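Local coordinates for protein CrmK (Actinoalloteichus sp. WH1-2216-6, PDB 5I1W) that binds FAD covalently and, as a flavin-dependent oxidoreductase, probably oxidises the hydroxymethyl group of a bipyridine alcohol, at residues Arg21-Arg26 and Gly62-Glu67; Val241-Asn246 and Ala300-Gly305; Ile336-Lys341 and Met405-Asp410. All coordinates share one frame; numbering follows the deposited sequence.

Contact 1 of 3, residues Arg21-Arg26 and Gly62-Glu67. With FAD (flavin-adenine dinucleotide), chain E; 67L (6-(hydroxymethyl)[2,2'-bipyridin]-4-ol), chain F.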
loop_
_atom_site.group_PDB
_atom_site.type_symbol
_atom_site.label_atom_id
_atom_site.label_comp_id
_atom_site.label_asym_id
_atom_site.label_seq_id
_atom_site.Cartn_x
_atom_site.Cartn_y
_atom_site.Cartn_z
ATOM N N ARG A 21 -1.628 14.688 -10.827
ATOM C CA ARG A 21 -0.681 13.600 -10.990
ATOM C C ARG A 21 -1.326 12.297 -10.544
ATOM O O ARG A 21 -1.990 12.269 -9.507
ATOM C CB ARG A 21 0.547 13.901 -10.125
ATOM C CG ARG A 21 1.454 14.906 -10.798
ATOM C CD ARG A 21 2.381 15.669 -9.854
ATOM N NE ARG A 21 3.227 16.497 -10.697
ATOM C CZ ARG A 21 2.871 17.670 -11.219
ATOM N NH1 ARG A 21 1.703 18.247 -10.927
ATOM N NH2 ARG A 21 3.704 18.286 -12.038
ATOM N N ALA A 22 -1.184 11.237 -11.337
ATOM C CA ALA A 22 -1.641 9.914 -10.916
ATOM C C ALA A 22 -0.535 8.881 -11.177
ATOM O O ALA A 22 0.653 9.209 -11.130
ATOM C CB ALA A 22 -2.952 9.543 -11.621
ATOM N N ASP A 23 -0.913 7.640 -11.430
ATOM C CA ASP A 23 0.062 6.565 -11.472
ATOM C C ASP A 23 1.088 6.700 -12.599
ATOM O O ASP A 23 2.162 6.125 -12.496
ATOM C CB ASP A 23 -0.671 5.222 -11.617
ATOM C CG ASP A 23 0.296 3.993 -11.615
ATOM O OD1 ASP A 23 0.892 3.679 -10.524
ATOM O OD2 ASP A 23 0.436 3.358 -12.717
ATOM N N ASN A 24 0.731 7.368 -13.705
ATOM C CA ASN A 24 1.676 7.599 -14.814
ATOM C C ASN A 24 2.098 9.086 -14.883
ATOM O O ASN A 24 1.341 9.919 -15.340
ATOM C CB ASN A 24 1.118 7.100 -16.156
ATOM C CG ASN A 24 2.201 6.956 -17.226
ATOM O OD1 ASN A 24 3.278 7.552 -17.121
ATOM N ND2 ASN A 24 1.924 6.174 -18.272
ATOM N N TYR A 25 3.343 9.389 -14.483
ATOM C CA TYR A 25 3.857 10.755 -14.508
ATOM C C TYR A 25 4.134 11.327 -15.887
ATOM O O TYR A 25 4.425 12.530 -16.025
ATOM C CB TYR A 25 5.085 10.936 -13.573
ATOM C CG TYR A 25 4.726 11.417 -12.169
ATOM C CD1 TYR A 25 3.672 10.817 -11.450
ATOM C CD2 TYR A 25 5.429 12.456 -11.554
ATOM C CE1 TYR A 25 3.336 11.243 -10.189
ATOM C CE2 TYR A 25 5.100 12.879 -10.273
ATOM C CZ TYR A 25 4.059 12.270 -9.598
ATOM O OH TYR A 25 3.727 12.669 -8.328
ATOM N N ARG A 26 4.018 10.543 -16.938
ATOM C CA ARG A 26 4.074 11.164 -18.256
ATOM C C ARG A 26 2.895 12.053 -18.550
ATOM O O ARG A 26 2.963 12.878 -19.457
ATOM C CB ARG A 26 4.088 10.103 -19.326
ATOM C CG ARG A 26 5.423 9.423 -19.434
ATOM C CD ARG A 26 5.281 8.103 -20.150
ATOM N NE ARG A 26 5.062 8.373 -21.528
ATOM C CZ ARG A 26 4.258 7.708 -22.345
ATOM N NH1 ARG A 26 3.561 6.646 -21.945
ATOM N NH2 ARG A 26 4.162 8.133 -23.601
ATOM N N GLY A 62 -9.208 5.455 -9.654
ATOM C CA GLY A 62 -7.910 5.139 -9.035
ATOM C C GLY A 62 -6.707 5.798 -9.670
ATOM O O GLY A 62 -5.634 5.662 -9.179
ATOM N N GLY A 63 -6.847 6.436 -10.814
ATOM C CA GLY A 63 -5.666 7.034 -11.435
ATOM C C GLY A 63 -4.718 6.042 -12.125
ATOM O O GLY A 63 -3.632 6.442 -12.512
ATOM N N HIS A 64 -5.135 4.797 -12.370
ATOM C CA HIS A 64 -4.230 3.812 -13.025
ATOM C C HIS A 64 -4.209 3.691 -14.534
ATOM O O HIS A 64 -3.526 2.791 -15.074
ATOM C CB HIS A 64 -4.437 2.419 -12.422
ATOM C CG HIS A 64 -3.633 2.218 -11.191
ATOM N ND1 HIS A 64 -2.339 1.745 -11.223
ATOM C CD2 HIS A 64 -3.882 2.555 -9.910
ATOM C CE1 HIS A 64 -1.837 1.767 -10.004
ATOM N NE2 HIS A 64 -2.765 2.240 -9.186
ATOM N N CYS A 65 -4.906 4.592 -15.240
ATOM C CA CYS A 65 -4.922 4.509 -16.689
ATOM C C CYS A 65 -3.498 4.423 -17.243
ATOM O O CYS A 65 -2.617 5.216 -16.878
ATOM C CB CYS A 65 -5.568 5.692 -17.299
ATOM S SG CYS A 65 -5.987 5.420 -19.022
ATOM N N GLY A 66 -3.314 3.496 -18.168
ATOM C CA GLY A 66 -2.029 3.332 -18.858
ATOM C C GLY A 66 -1.784 4.496 -19.817
ATOM O O GLY A 66 -0.635 4.786 -20.124
ATOM N N GLU A 67 -2.857 5.171 -20.267
ATOM C CA GLU A 67 -2.695 6.289 -21.225
ATOM C C GLU A 67 -3.241 7.610 -20.685
ATOM O O GLU A 67 -3.599 7.719 -19.526
ATOM C CB GLU A 67 -3.382 5.936 -22.562
ATOM C CG GLU A 67 -2.728 4.796 -23.353
ATOM C CD GLU A 67 -1.375 5.158 -24.066
ATOM O OE1 GLU A 67 -0.861 4.276 -24.861
ATOM O OE2 GLU A 67 -0.806 6.288 -23.827
HETATM P PA FAD E . -8.458 5.674 -13.891
HETATM O O1A FAD E . -7.174 6.112 -14.552
HETATM O O2A FAD E . -8.991 6.662 -12.900
HETATM O O5B FAD E . -9.511 5.360 -15.025
HETATM C C5B FAD E . -9.324 4.449 -16.121
HETATM C C4B FAD E . -10.347 4.777 -17.203
HETATM O O4B FAD E . -11.679 4.511 -16.657
HETATM C C3B FAD E . -10.311 6.250 -17.583
HETATM O O3B FAD E . -10.695 6.410 -18.927
HETATM C C2B FAD E . -11.402 6.845 -16.693
HETATM O O2B FAD E . -12.001 7.993 -17.226
HETATM C C1B FAD E . -12.393 5.720 -16.577
HETATM N N9A FAD E . -13.041 5.738 -15.270
HETATM C C8A FAD E . -12.494 5.688 -14.042
HETATM N N7A FAD E . -13.485 5.824 -13.141
HETATM C C5A FAD E . -14.654 5.867 -13.799
HETATM C C6A FAD E . -16.082 5.927 -13.445
HETATM N N6A FAD E . -16.400 5.955 -12.169
HETATM N N1A FAD E . -17.011 5.963 -14.401
HETATM C C2A FAD E . -16.628 5.957 -15.685
HETATM N N3A FAD E . -15.344 5.892 -16.066
HETATM C C4A FAD E . -14.367 5.832 -15.177
HETATM N N1 FAD E . -6.011 -4.816 -14.470
HETATM C C2 FAD E . -6.445 -6.095 -14.284
HETATM O O2 FAD E . -7.475 -6.477 -14.865
HETATM N N3 FAD E . -5.785 -6.957 -13.493
HETATM C C4 FAD E . -4.680 -6.596 -12.832
HETATM O O4 FAD E . -4.092 -7.395 -12.081
HETATM C C4X FAD E . -4.155 -5.244 -12.974
HETATM N N5 FAD E . -3.021 -4.815 -12.347
HETATM C C5X FAD E . -2.709 -3.496 -12.356
HETATM C C6 FAD E . -1.686 -3.008 -11.542
HETATM C C7 FAD E . -1.318 -1.659 -11.499
HETATM C C7M FAD E . -0.168 -1.152 -10.582
HETATM C C8 FAD E . -2.094 -0.757 -12.398
HETATM C C8M FAD E . -1.748 0.690 -12.441
HETATM C C9 FAD E . -3.090 -1.220 -13.236
HETATM C C9A FAD E . -3.428 -2.564 -13.258
HETATM N N10 FAD E . -4.464 -3.069 -14.055
HETATM C C10 FAD E . -4.907 -4.362 -13.863
HETATM C "C1'" FAD E . -5.083 -2.295 -15.111
HETATM C "C2'" FAD E . -6.302 -1.590 -14.518
HETATM O "O2'" FAD E . -7.394 -2.515 -14.447
HETATM C "C3'" FAD E . -6.648 -0.360 -15.340
HETATM O "O3'" FAD E . -5.542 0.538 -15.230
HETATM C "C4'" FAD E . -7.940 0.337 -14.886
HETATM O "O4'" FAD E . -8.498 0.978 -16.052
HETATM C "C5'" FAD E . -7.659 1.336 -13.762
HETATM O "O5'" FAD E . -8.898 1.793 -13.198
HETATM P P FAD E . -8.782 3.152 -12.379
HETATM O O1P FAD E . -7.684 3.010 -11.412
HETATM O O2P FAD E . -10.140 3.605 -11.929
HETATM O O3P FAD E . -8.051 4.245 -13.304
HETATM C CAC 67L F . 0.042 -0.129 -15.015
HETATM C CAB 67L F . -0.629 0.889 -15.698
HETATM C CAA 67L F . -1.652 0.591 -16.589
HETATM C CAF 67L F . -1.986 -0.753 -16.805
HETATM N NAE 67L F . -1.279 -1.797 -16.110
HETATM C CAD 67L F . -0.288 -1.472 -15.237
HETATM C CAG 67L F . 0.352 -2.502 -14.560
HETATM N NAL 67L F . -0.128 -3.770 -14.727
HETATM C CAH 67L F . 1.454 -2.253 -13.748
HETATM C CAI 67L F . 2.032 -3.330 -13.120
HETATM O OAM 67L F . 3.096 -3.047 -12.357
HETATM C CAJ 67L F . 1.540 -4.642 -13.281
HETATM C CAK 67L F . 0.424 -4.841 -14.113
HETATM C CAN 67L F . -0.139 -6.117 -14.330
HETATM O OAO 67L F . -1.563 -6.084 -14.083
HETATM O O HOH W 1 -0.295 3.989 -15.304
HETATM O O HOH W 2 1.592 6.236 -24.615
#
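The contact forms part of the covalent flavin site, where Asp23 lies against His64 of the loop 62-67. His64 ND1 is bonded to FAD C8M at 1.7 Å. Cys124 forms the second covalent link, so the flavin is tethered twice, as in the berberine bridge enzyme group. Asp23 CB sits over one face of the His64 ring, offset toward its rim. This CH-pi contact measures 4.0 Å from CB to the ring centroid, 18° off the normal. With CG anti to the backbone N (chi1 -178°), the Asp23 carboxylate slants across the ring, and OD1 comes 3.4 Å from His64 CE1. The carboxylate and ring planes are 31° apart. OD2 turns to Arg340, with which it forms a salt bridge. The backbone ties the same residues: Asp23 N donates to Gly63 O at 3.2 Å, and Ala22 CB packs on that oxygen.

The loop 62-67 belongs to the FAD-binding domain of the PCMH type. Its successive N-H groups grip the pyrophosphate. Gly62 N and Gly63 N donate to FAD O2P and FAD O2A, and Cys65 N to FAD O1A at 2.8 Å. His64 N bonds to FAD O1P, so one residue holds both the phosphate and the flavin ring.

Further along, Asn24 makes an Asx turn, its OD1 accepting from Arg26 N at 3.1 Å. Arg340 N also donates to that oxygen. Asn24 ND2 makes a weak bond to Gly66 O. Gly66 CA and His64 O both lie against the pyridine carbon CAA of the bound bipyridine.

Contact 2 of 3, residues Val241-Asn246 and Ala300-Gly305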
loop_
_atom_site.group_PDB
_atom_site.type_symbol
_atom_site.label_atom_id
_atom_site.label_comp_id
_atom_site.label_asym_id
_atom_site.label_seq_id
_atom_site.Cartn_x
_atom_site.Cartn_y
_atom_site.Cartn_z
ATOM N N VAL A 241 14.707 -19.562 -24.284
ATOM C CA VAL A 241 13.741 -20.176 -25.208
ATOM C C VAL A 241 13.109 -21.434 -24.636
ATOM O O VAL A 241 11.891 -21.646 -24.714
ATOM C CB VAL A 241 14.414 -20.471 -26.573
ATOM C CG1 VAL A 241 13.539 -21.346 -27.478
ATOM C CG2 VAL A 241 14.759 -19.157 -27.296
ATOM N N ARG A 242 13.934 -22.301 -24.075
ATOM C CA ARG A 242 13.434 -23.555 -23.561
ATOM C C ARG A 242 12.550 -23.384 -22.324
ATOM O O ARG A 242 11.497 -24.018 -22.192
ATOM C CB ARG A 242 14.543 -24.533 -23.282
ATOM C CG ARG A 242 14.006 -25.835 -22.725
ATOM C CD ARG A 242 13.028 -26.521 -23.680
ATOM N NE ARG A 242 12.560 -27.807 -23.159
ATOM C CZ ARG A 242 13.174 -28.991 -23.323
ATOM N NH1 ARG A 242 14.314 -29.127 -24.001
ATOM N NH2 ARG A 242 12.619 -30.072 -22.810
ATOM N N LEU A 243 12.973 -22.510 -21.429
ATOM C CA LEU A 243 12.224 -22.238 -20.229
ATOM C C LEU A 243 10.849 -21.637 -20.550
ATOM O O LEU A 243 9.857 -22.121 -20.072
ATOM C CB LEU A 243 12.994 -21.253 -19.376
ATOM C CG LEU A 243 12.232 -20.877 -18.128
ATOM C CD1 LEU A 243 12.283 -22.039 -17.125
ATOM C CD2 LEU A 243 12.890 -19.627 -17.584
ATOM N N VAL A 244 10.796 -20.597 -21.386
ATOM C CA VAL A 244 9.505 -19.978 -21.695
ATOM C C VAL A 244 8.634 -20.959 -22.484
ATOM O O VAL A 244 7.412 -21.069 -22.258
ATOM C CB VAL A 244 9.690 -18.632 -22.409
ATOM C CG1 VAL A 244 8.351 -18.046 -22.835
ATOM C CG2 VAL A 244 10.398 -17.669 -21.479
ATOM N N SER A 245 9.255 -21.747 -23.348
ATOM C CA SER A 245 8.490 -22.779 -24.063
ATOM C C SER A 245 7.881 -23.769 -23.149
ATOM O O SER A 245 6.773 -24.189 -23.402
ATOM C CB SER A 245 9.355 -23.564 -25.017
ATOM O OG SER A 245 9.757 -22.732 -26.060
ATOM N N ASN A 246 8.633 -24.221 -22.129
ATOM C CA ASN A 246 8.086 -25.161 -21.175
ATOM C C ASN A 246 6.910 -24.524 -20.393
ATOM O O ASN A 246 5.930 -25.172 -20.092
ATOM C CB ASN A 246 9.130 -25.555 -20.134
ATOM C CG ASN A 246 10.250 -26.449 -20.695
ATOM O OD1 ASN A 246 10.178 -26.935 -21.807
ATOM N ND2 ASN A 246 11.299 -26.613 -19.921
ATOM N N ALA A 300 9.258 -28.963 -11.842
ATOM C CA ALA A 300 10.220 -29.895 -12.480
ATOM C C ALA A 300 10.049 -29.887 -13.986
ATOM O O ALA A 300 11.033 -29.876 -14.716
ATOM C CB ALA A 300 10.052 -31.309 -11.947
ATOM N N GLU A 301 8.802 -29.846 -14.454
ATOM C CA GLU A 301 8.550 -29.613 -15.882
ATOM C C GLU A 301 9.131 -28.320 -16.430
ATOM O O GLU A 301 9.670 -28.301 -17.538
ATOM C CB GLU A 301 7.073 -29.643 -16.228
ATOM C CG GLU A 301 6.702 -30.892 -17.040
ATOM C CD GLU A 301 5.566 -30.667 -18.028
ATOM O OE1 GLU A 301 5.765 -29.946 -19.039
ATOM O OE2 GLU A 301 4.473 -31.238 -17.802
ATOM N N LEU A 302 9.006 -27.245 -15.668
ATOM C CA LEU A 302 9.561 -25.979 -16.062
ATOM C C LEU A 302 11.060 -26.084 -16.341
ATOM O O LEU A 302 11.604 -25.458 -17.266
ATOM C CB LEU A 302 9.348 -24.946 -14.956
ATOM C CG LEU A 302 8.265 -23.906 -15.117
ATOM C CD1 LEU A 302 8.411 -22.882 -14.001
ATOM C CD2 LEU A 302 8.356 -23.223 -16.473
ATOM N N ASN A 303 11.742 -26.876 -15.546
ATOM C CA ASN A 303 13.188 -26.918 -15.663
ATOM C C ASN A 303 13.800 -27.968 -16.577
ATOM O O ASN A 303 14.993 -27.920 -16.816
ATOM C CB ASN A 303 13.789 -26.832 -14.252
ATOM C CG ASN A 303 13.711 -25.386 -13.727
ATOM O OD1 ASN A 303 14.523 -24.540 -14.113
ATOM N ND2 ASN A 303 12.654 -25.069 -12.962
ATOM N N GLU A 304 12.965 -28.800 -17.202
ATOM C CA GLU A 304 13.419 -29.805 -18.184
ATOM C C GLU A 304 14.161 -29.226 -19.379
ATOM O O GLU A 304 13.617 -28.384 -20.122
ATOM C CB GLU A 304 12.246 -30.634 -18.729
ATOM C CG GLU A 304 11.594 -31.562 -17.701
ATOM C CD GLU A 304 10.410 -32.376 -18.249
ATOM O OE1 GLU A 304 9.658 -32.990 -17.439
ATOM O OE2 GLU A 304 10.220 -32.410 -19.486
ATOM N N GLY A 305 15.392 -29.711 -19.613
ATOM C CA GLY A 305 16.188 -29.252 -20.745
ATOM C C GLY A 305 16.754 -27.839 -20.569
ATOM O O GLY A 305 17.203 -27.238 -21.551
HETATM O O HOH W 3 16.124 -27.381 -24.406
HETATM O O HOH W 4 6.108 -27.988 -20.513
#
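Hydrogen bonds from Asn246 to Leu302 and Glu304 join the two segments. Asn246 ND2 donates to Leu302 O and to Glu304 O, at 2.9 Å from ND2 in each case. Both acceptors lie close to the plane of the Asn246 amide, so its two N-H groups are used in flat geometry. The carbonyls are met differently. Glu304 O is approached in its own plane on a lone pair, while for Leu302 O the donor stands 62° out of the carbonyl plane. The other end of the amide is fixed too. Arg242 NE donates to Asn246 OD1 at 2.9 Å, with the oxygen in the guanidinium plane. The rotation of the amide is thereby set from both ends.

These bonds bring the side of helix 237-253 to the C-terminal end of helix 291-303 and the turn after it. Leu302 O and Glu304 O lie where the helix gives way to the turn, and Asn246 ND2 serves both. Both helices pack on strand 277-285 of the large antiparallel sheet, Leu243 on Leu278 and Leu302 on Met280.

The Arg242 guanidinium packs face-on against the turn. Glu304 O, over one face and toward its rim, is 3.3 Å from Arg242 CZ but at a poor angle for a hydrogen bond. Gly305 CA lies over the same face. The Arg242 side chain reaches this place through a bend at chi2 (60°).

Apolar contact comes from Leu243. Its CD1 is 4.2 Å from Leu302 CD2 and also touches Leu302 O.

Water adds two links. One water stands between Arg242 NH1 and Gly305 O, 3.1 Å from the latter. Another lies by Asn246 O and Glu301 OE1. Glu301 OE2 forms its salt bridge with Arg253.

Contact 3 of 3, residues Ile336-Lys341 and Met405-Asp410. With 67L (6-(hydroxymethyl)[2,2'-bipyridin]-4-ol), chain F.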
loop_
_atom_site.group_PDB
_atom_site.type_symbol
_atom_site.label_atom_id
_atom_site.label_comp_id
_atom_site.label_asym_id
_atom_site.label_seq_id
_atom_site.Cartn_x
_atom_site.Cartn_y
_atom_site.Cartn_z
ATOM N N ILE A 336 5.375 5.855 -7.125
ATOM C CA ILE A 336 5.151 7.272 -7.048
ATOM C C ILE A 336 6.181 7.986 -7.894
ATOM O O ILE A 336 7.375 7.748 -7.735
ATOM C CB ILE A 336 5.275 7.763 -5.592
ATOM C CG1 ILE A 336 4.285 7.054 -4.672
ATOM C CG2 ILE A 336 5.022 9.252 -5.533
ATOM C CD1 ILE A 336 2.808 7.309 -5.006
ATOM N N GLY A 337 5.711 8.882 -8.768
ATOM C CA GLY A 337 6.585 9.671 -9.639
ATOM C C GLY A 337 7.148 8.889 -10.817
ATOM O O GLY A 337 8.242 9.190 -11.327
ATOM N N VAL A 338 6.411 7.880 -11.253
ATOM C CA VAL A 338 6.958 6.942 -12.235
ATOM C C VAL A 338 6.282 7.198 -13.555
ATOM O O VAL A 338 5.043 7.330 -13.576
ATOM C CB VAL A 338 6.793 5.467 -11.799
ATOM C CG1 VAL A 338 7.309 4.527 -12.879
ATOM C CG2 VAL A 338 7.571 5.226 -10.490
ATOM N N ARG A 339 7.102 7.304 -14.606
ATOM C CA ARG A 339 6.682 7.434 -16.017
ATOM C C ARG A 339 6.596 6.003 -16.596
ATOM O O ARG A 339 7.480 5.201 -16.374
ATOM C CB ARG A 339 7.717 8.272 -16.813
ATOM C CG ARG A 339 7.961 9.634 -16.197
ATOM C CD ARG A 339 9.069 10.452 -16.841
ATOM N NE ARG A 339 8.668 10.963 -18.150
ATOM C CZ ARG A 339 7.938 12.057 -18.372
ATOM N NH1 ARG A 339 7.519 12.844 -17.379
ATOM N NH2 ARG A 339 7.646 12.365 -19.623
ATOM N N ARG A 340 5.540 5.693 -17.345
ATOM C CA ARG A 340 5.283 4.309 -17.761
ATOM C C ARG A 340 4.839 4.197 -19.188
ATOM O O ARG A 340 4.320 5.140 -19.756
ATOM C CB ARG A 340 4.144 3.710 -16.971
ATOM C CG ARG A 340 4.475 3.391 -15.561
ATOM C CD ARG A 340 3.222 2.987 -14.799
ATOM N NE ARG A 340 3.396 3.306 -13.380
ATOM C CZ ARG A 340 4.145 2.607 -12.535
ATOM N NH1 ARG A 340 4.822 1.524 -12.933
ATOM N NH2 ARG A 340 4.225 3.001 -11.269
ATOM N N LYS A 341 5.058 3.012 -19.754
ATOM C CA LYS A 341 4.412 2.609 -20.968
ATOM C C LYS A 341 4.085 1.111 -20.800
ATOM O O LYS A 341 4.930 0.350 -20.366
ATOM C CB LYS A 341 5.336 2.908 -22.151
ATOM C CG LYS A 341 4.841 2.450 -23.510
ATOM C CD LYS A 341 3.730 3.335 -24.073
ATOM C CE LYS A 341 3.323 2.889 -25.481
ATOM N NZ LYS A 341 1.887 3.214 -25.766
ATOM N N MET A 405 5.963 -3.873 -20.190
ATOM C CA MET A 405 6.070 -2.642 -19.403
ATOM C C MET A 405 7.496 -2.145 -19.289
ATOM O O MET A 405 8.399 -2.936 -19.092
ATOM C CB MET A 405 5.505 -2.784 -17.991
ATOM C CG MET A 405 5.660 -1.482 -17.206
ATOM S SD MET A 405 4.497 -1.132 -15.882
ATOM C CE MET A 405 5.124 -2.149 -14.550
ATOM N N VAL A 406 7.644 -0.827 -19.415
ATOM C CA VAL A 406 8.823 -0.080 -18.968
ATOM C C VAL A 406 8.358 1.049 -18.061
ATOM O O VAL A 406 7.336 1.665 -18.285
ATOM C CB VAL A 406 9.665 0.473 -20.120
ATOM C CG1 VAL A 406 10.396 -0.650 -20.784
ATOM C CG2 VAL A 406 8.813 1.160 -21.174
ATOM N N ALA A 407 9.121 1.243 -17.007
ATOM C CA ALA A 407 8.888 2.244 -15.981
ATOM C C ALA A 407 10.192 2.952 -15.745
ATOM O O ALA A 407 11.236 2.306 -15.648
ATOM C CB ALA A 407 8.414 1.578 -14.706
ATOM N N TRP A 408 10.168 4.273 -15.689
ATOM C CA TRP A 408 11.407 5.025 -15.429
ATOM C C TRP A 408 11.034 6.335 -14.741
ATOM O O TRP A 408 9.820 6.625 -14.576
ATOM C CB TRP A 408 12.178 5.268 -16.745
ATOM C CG TRP A 408 11.482 6.219 -17.754
ATOM C CD1 TRP A 408 11.757 7.541 -17.966
ATOM C CD2 TRP A 408 10.395 5.903 -18.615
ATOM N NE1 TRP A 408 10.943 8.044 -18.945
ATOM C CE2 TRP A 408 10.101 7.046 -19.364
ATOM C CE3 TRP A 408 9.694 4.735 -18.888
ATOM C CZ2 TRP A 408 9.089 7.066 -20.308
ATOM C CZ3 TRP A 408 8.709 4.759 -19.820
ATOM C CH2 TRP A 408 8.396 5.917 -20.510
ATOM N N THR A 409 12.036 7.145 -14.379
ATOM C CA THR A 409 11.767 8.398 -13.660
ATOM C C THR A 409 12.213 9.664 -14.366
ATOM O O THR A 409 11.671 10.753 -14.105
ATOM C CB THR A 409 12.422 8.395 -12.295
ATOM O OG1 THR A 409 13.797 8.103 -12.466
ATOM C CG2 THR A 409 11.824 7.331 -11.398
ATOM N N ASP A 410 13.165 9.543 -15.286
ATOM C CA ASP A 410 13.706 10.712 -15.971
ATOM C C ASP A 410 13.068 10.991 -17.340
ATOM O O ASP A 410 13.230 10.178 -18.245
ATOM C CB ASP A 410 15.221 10.478 -16.148
ATOM C CG ASP A 410 16.012 11.777 -16.370
ATOM O OD1 ASP A 410 15.437 12.848 -16.726
ATOM O OD2 ASP A 410 17.238 11.702 -16.195
HETATM C CAC 67L F . 0.042 -0.129 -15.015
HETATM C CAB 67L F . -0.629 0.889 -15.698
HETATM C CAA 67L F . -1.652 0.591 -16.589
HETATM C CAF 67L F . -1.986 -0.753 -16.805
HETATM N NAE 67L F . -1.279 -1.797 -16.110
HETATM C CAD 67L F . -0.288 -1.472 -15.237
HETATM C CAG 67L F . 0.352 -2.502 -14.560
HETATM N NAL 67L F . -0.128 -3.770 -14.727
HETATM C CAH 67L F . 1.454 -2.253 -13.748
HETATM C CAI 67L F . 2.032 -3.330 -13.120
HETATM O OAM 67L F . 3.096 -3.047 -12.357
HETATM C CAJ 67L F . 1.540 -4.642 -13.281
HETATM C CAK 67L F . 0.424 -4.841 -14.113
HETATM C CAN 67L F . -0.139 -6.117 -14.330
HETATM O OAO 67L F . -1.563 -6.084 -14.083
#
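Strands 339-341 and 405-408 run antiparallel, their axes 4.8 Å apart, with Arg339-Trp408 and Lys341-Val406 as hydrogen-bonded pairs and Arg340-Ala407 as the non-hydrogen-bonded pair between. Arg339 N donates to Trp408 O at 2.8 Å, and Lys341 N to Val406 O at 3.0 Å; each bond is returned.

On one face, the Trp408 indole lies across its partner strand. Arg339 CB sits over the five-membered ring, 3.9 Å from its centroid. A chi1 of 67° places CG between the backbone N and the carbonyl carbon and folds the ring over Arg339. Arg339 NH2 and Trp408 NE1 both bind Asp414. Lys341 CB meets Val406 CG2, and NZ goes to Asp451 and Glu67.

The Ala407 face looks toward the active site. Val338 CG1 touches Ala407 CB at 3.6 Å and covers the centre of one face of the Arg340 guanidinium. Met405 SD lies at the edge of that guanidinium, 4.0 Å from Arg340 NH1. Met405 CE bends to OAM of the bound bipyridine at 3.1 Å. The Arg340 side chain, paired with Asp23, lies about 6 Å from FAD at the nearest atoms, so its charge may influence the electrostatics beside the flavin.

How the contacts relate
Contacts 1 and 3 are buried and adjoin each other, their centres 10 Å apart. Both touch the bipyridine and the second subunit. They meet directly: Tyr25 N bonds to Val338 O, and Arg26 NH1 to Arg340 O. Contact 1 joins two loops and serves FAD mainly with backbone N-H groups and His64. Contact 3 joins two strands by regular sheet bonds and sends charged side chains back to residues of contact 1. Contact 2 stands apart, 36 Å from contact 1 by centres, and is only partly buried. Its helices flank the sheet that contains the strands of contact 3. There a buried amide binds carbonyls near a helix end, far from the cofactor.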